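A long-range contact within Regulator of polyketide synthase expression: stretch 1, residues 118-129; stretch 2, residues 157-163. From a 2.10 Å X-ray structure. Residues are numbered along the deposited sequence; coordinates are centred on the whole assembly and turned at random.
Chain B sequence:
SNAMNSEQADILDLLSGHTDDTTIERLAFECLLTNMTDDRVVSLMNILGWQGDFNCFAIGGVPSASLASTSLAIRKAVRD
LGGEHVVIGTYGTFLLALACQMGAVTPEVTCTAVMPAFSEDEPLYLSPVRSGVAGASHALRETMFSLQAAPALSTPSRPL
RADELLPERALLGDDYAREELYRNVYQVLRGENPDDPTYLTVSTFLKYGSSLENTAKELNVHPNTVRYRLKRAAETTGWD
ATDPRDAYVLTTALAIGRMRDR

Stretch 1, residues 118-129: FSEDEPLYLSPV
Stretch 2 157-163: SRPLRAD

The two stretches meet as a short parallel pair of strands, extended at one end by an arginine that reaches into a turn and at the other by a tyrosine hydroxyl. The register is read from CA-CA distances of 5.0 Å for Leu124-Pro159, 4.6 Å for Tyr125-Leu160 and 5.3 Å for Leu126-Arg161. Leu160 lies between two rungs: its N donates to Leu124 O (2.7 Å, 150°), and its O accepts from Leu126 N (3.0 Å, 166°). Leu160 O sits 3.4 Å from Tyr125 CA, with 148° at the hydrogen, a CA-H...O contact. Backbone angles are extended throughout, at -135/135, -128/135 and -116/122 for Leu124 to Leu126 and -68/145 and -136/154 for Leu160 and Arg161. A cis peptide bond precedes Pro159 (-78/159).

Side chains alternate across this pair. Tyr125 and Leu160 share one face, where Tyr125 CD1 lies 3.9 Å from Leu160 CB; Leu160 (m, chi2 163°) brings CD1 to 4.0 Å from Pro123 CB, so its branched end fits beside the proline. Leu126 and Arg161 occupy the other face. Here the Pro159 ring, C-gamma endo, is a bump received between two leucines, both t at chi1 and p at chi2: its CB is 3.9 Å from Leu124 CD2 and its CG 4.3 Å from Leu126 CB.

Tyr125 (t, chi2 88°) runs along stretch 2, CE1 being 3.7 Å from Arg161 C, until OH donates to Ala162 O at 2.7 Å. Ala162 has a positive phi (54/-123), and water 3 links its N (2.9 Å, weak) to Leu126 O (2.6 Å), filling the gap where direct pairing stops: Ala162 N and Leu126 O are 3.7 Å apart.

Arg158 has the largest area covered by the other stretch, 133 Å². Its chain is straight, with chi1 to chi3 all t and chi4 102°, and its guanidinium enters a pocket beside the type I turn Ser119-Glu122. Glu120 CA covers one face of the group and Leu124 CB the opposite face, while carbonyls line the edge. NH1 donates to Ser119 O (3.0 Å, 150°); weak bonds join NH2 to Phe118 O (3.3 Å) and to Ser119 O (3.4 Å). Glu120 OE2, 3.4 Å from Arg158 NH2, makes a salt bridge from well outside the guanidinium plane, through charge alone, and its side chain is poorly ordered. Water 1 spans Arg158 NH1 (2.4 Å) and Glu122 O (2.9 Å); water 2 joins Leu124 N (2.9 Å) to Ser157 O (2.8 Å). Arg158 NE is buried without a partner.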

# COMPACT_ATOMS: atom_id res chain seq x y z
N PHE B 118 -29.36 -12.66 -16.69
CA PHE B 118 -29.03 -11.26 -16.93
C PHE B 118 -29.69 -10.78 -18.21
O PHE B 118 -29.73 -11.50 -19.21
CB PHE B 118 -27.51 -11.02 -17.04
CG PHE B 118 -26.78 -11.14 -15.73
CD1 PHE B 118 -26.68 -10.05 -14.88
CD2 PHE B 118 -26.17 -12.34 -15.36
CE1 PHE B 118 -26.01 -10.17 -13.65
CE2 PHE B 118 -25.50 -12.46 -14.15
CZ PHE B 118 -25.41 -11.36 -13.30
N SER B 119 -30.22 -9.56 -18.19
CA SER B 119 -30.90 -9.01 -19.34
C SER B 119 -30.03 -9.02 -20.59
O SER B 119 -28.86 -8.61 -20.55
CB SER B 119 -31.39 -7.59 -19.06
OG SER B 119 -31.75 -6.96 -20.28
N GLU B 120 -30.60 -9.49 -21.69
CA GLU B 120 -29.94 -9.49 -22.99
C GLU B 120 -29.84 -8.08 -23.55
O GLU B 120 -29.08 -7.84 -24.49
CB GLU B 120 -30.72 -10.38 -23.98
CG GLU B 120 -30.79 -11.86 -23.60
CD GLU B 120 -29.54 -12.63 -23.99
OE1 GLU B 120 -28.96 -12.34 -25.07
OE2 GLU B 120 -29.13 -13.53 -23.23
N ASP B 121 -30.61 -7.16 -22.98
CA ASP B 121 -30.70 -5.79 -23.52
C ASP B 121 -29.74 -4.85 -22.82
O ASP B 121 -29.70 -3.65 -23.11
CB ASP B 121 -32.12 -5.24 -23.38
CG ASP B 121 -33.15 -6.06 -24.14
OD1 ASP B 121 -32.87 -6.45 -25.30
OD2 ASP B 121 -34.24 -6.30 -23.58
N GLU B 122 -28.97 -5.39 -21.88
CA GLU B 122 -28.02 -4.60 -21.10
C GLU B 122 -26.64 -5.26 -21.11
O GLU B 122 -26.52 -6.47 -21.30
CB GLU B 122 -28.51 -4.45 -19.65
CG GLU B 122 -29.96 -3.96 -19.52
CD GLU B 122 -30.16 -2.57 -20.10
OE1 GLU B 122 -29.17 -1.81 -20.23
OE2 GLU B 122 -31.32 -2.23 -20.44
N PRO B 123 -25.59 -4.47 -20.92
CA PRO B 123 -24.22 -4.99 -20.88
C PRO B 123 -24.01 -6.00 -19.76
O PRO B 123 -24.69 -5.97 -18.73
CB PRO B 123 -23.39 -3.73 -20.63
CG PRO B 123 -24.21 -2.63 -21.22
CD PRO B 123 -25.62 -3.00 -20.85
N LEU B 124 -23.06 -6.89 -19.99
CA LEU B 124 -22.68 -7.92 -19.05
C LEU B 124 -21.15 -7.91 -19.06
O LEU B 124 -20.54 -7.83 -20.13
CB LEU B 124 -23.20 -9.27 -19.55
CG LEU B 124 -22.81 -10.55 -18.83
CD1 LEU B 124 -23.47 -10.60 -17.46
CD2 LEU B 124 -23.20 -11.76 -19.65
N TYR B 125 -20.53 -7.97 -17.89
CA TYR B 125 -19.06 -7.96 -17.80
C TYR B 125 -18.51 -9.11 -16.96
O TYR B 125 -19.02 -9.39 -15.88
CB TYR B 125 -18.57 -6.62 -17.24
CG TYR B 125 -17.06 -6.55 -17.10
CD1 TYR B 125 -16.28 -6.12 -18.16
CD2 TYR B 125 -16.41 -6.94 -15.92
CE1 TYR B 125 -14.89 -6.05 -18.05
CE2 TYR B 125 -15.02 -6.86 -15.80
CZ TYR B 125 -14.26 -6.42 -16.87
OH TYR B 125 -12.89 -6.34 -16.80
N LEU B 126 -17.46 -9.76 -17.47
CA LEU B 126 -16.78 -10.85 -16.78
C LEU B 126 -15.35 -10.44 -16.45
O LEU B 126 -14.60 -10.10 -17.36
CB LEU B 126 -16.76 -12.11 -17.67
CG LEU B 126 -15.95 -13.31 -17.13
CD1 LEU B 126 -16.52 -13.82 -15.81
CD2 LEU B 126 -15.85 -14.47 -18.13
N SER B 127 -14.96 -10.45 -15.18
CA SER B 127 -13.63 -9.98 -14.80
C SER B 127 -12.57 -11.06 -14.93
O SER B 127 -12.90 -12.24 -14.96
CB SER B 127 -13.62 -9.48 -13.35
OG SER B 127 -13.36 -10.54 -12.45
N PRO B 128 -11.29 -10.67 -14.99
CA PRO B 128 -10.21 -11.65 -14.88
C PRO B 128 -10.19 -12.28 -13.49
O PRO B 128 -10.85 -11.79 -12.56
CB PRO B 128 -8.93 -10.81 -15.08
CG PRO B 128 -9.40 -9.53 -15.71
CD PRO B 128 -10.78 -9.30 -15.18
N VAL B 129 -9.44 -13.37 -13.34
CA VAL B 129 -9.24 -13.98 -12.02
C VAL B 129 -8.32 -13.07 -11.21
O VAL B 129 -7.37 -12.50 -11.74
CB VAL B 129 -8.63 -15.39 -12.13
CG1 VAL B 129 -8.38 -15.99 -10.74
CG2 VAL B 129 -9.55 -16.30 -12.91
N SER B 157 -19.16 -6.43 -26.97
CA SER B 157 -19.16 -7.89 -26.87
C SER B 157 -20.11 -8.31 -25.75
O SER B 157 -20.48 -7.50 -24.90
CB SER B 157 -17.75 -8.40 -26.57
OG SER B 157 -16.79 -7.88 -27.46
N ARG B 158 -20.51 -9.57 -25.77
CA ARG B 158 -21.26 -10.14 -24.66
C ARG B 158 -20.69 -11.51 -24.34
O ARG B 158 -20.75 -12.42 -25.16
CB ARG B 158 -22.75 -10.24 -24.99
CG ARG B 158 -23.57 -10.83 -23.87
CD ARG B 158 -25.06 -10.80 -24.19
NE ARG B 158 -25.84 -11.44 -23.14
CZ ARG B 158 -26.53 -10.79 -22.21
NH1 ARG B 158 -26.56 -9.47 -22.21
NH2 ARG B 158 -27.20 -11.47 -21.30
N PRO B 159 -20.11 -11.67 -23.16
CA PRO B 159 -19.93 -10.58 -22.21
C PRO B 159 -18.76 -9.69 -22.58
O PRO B 159 -17.87 -10.10 -23.30
CB PRO B 159 -19.59 -11.32 -20.93
CG PRO B 159 -18.84 -12.49 -21.40
CD PRO B 159 -19.43 -12.89 -22.71
N LEU B 160 -18.78 -8.47 -22.08
CA LEU B 160 -17.64 -7.60 -22.15
C LEU B 160 -16.58 -8.24 -21.26
O LEU B 160 -16.91 -8.84 -20.25
CB LEU B 160 -17.99 -6.22 -21.61
CG LEU B 160 -19.02 -5.43 -22.39
CD1 LEU B 160 -19.56 -4.31 -21.54
CD2 LEU B 160 -18.39 -4.88 -23.64
N ARG B 161 -15.32 -8.11 -21.63
CA ARG B 161 -14.26 -8.73 -20.87
C ARG B 161 -13.04 -7.86 -20.65
O ARG B 161 -12.76 -6.96 -21.42
CB ARG B 161 -13.75 -9.99 -21.59
CG ARG B 161 -14.71 -11.13 -21.70
CD ARG B 161 -13.97 -12.34 -22.21
NE ARG B 161 -14.83 -13.50 -22.36
CZ ARG B 161 -15.74 -13.64 -23.31
NH1 ARG B 161 -16.47 -14.74 -23.37
NH2 ARG B 161 -15.91 -12.68 -24.20
N ALA B 162 -12.32 -8.13 -19.57
CA ALA B 162 -10.98 -7.64 -19.40
C ALA B 162 -10.80 -6.13 -19.55
O ALA B 162 -11.41 -5.34 -18.86
CB ALA B 162 -10.03 -8.38 -20.32
N ASP B 163 -9.92 -5.78 -20.48
CA ASP B 163 -9.48 -4.43 -20.72
C ASP B 163 -10.22 -3.73 -21.86
O ASP B 163 -9.71 -2.79 -22.44
CB ASP B 163 -7.97 -4.41 -20.97
CG ASP B 163 -7.56 -5.20 -22.20
OD1 ASP B 163 -6.49 -4.91 -22.75
OD2 ASP B 163 -8.29 -6.11 -22.60
O HOH W 1 -24.92 -7.96 -23.17
O HOH W 2 -22.38 -7.13 -22.85
O HOH W 3 -12.13 -10.68 -18.11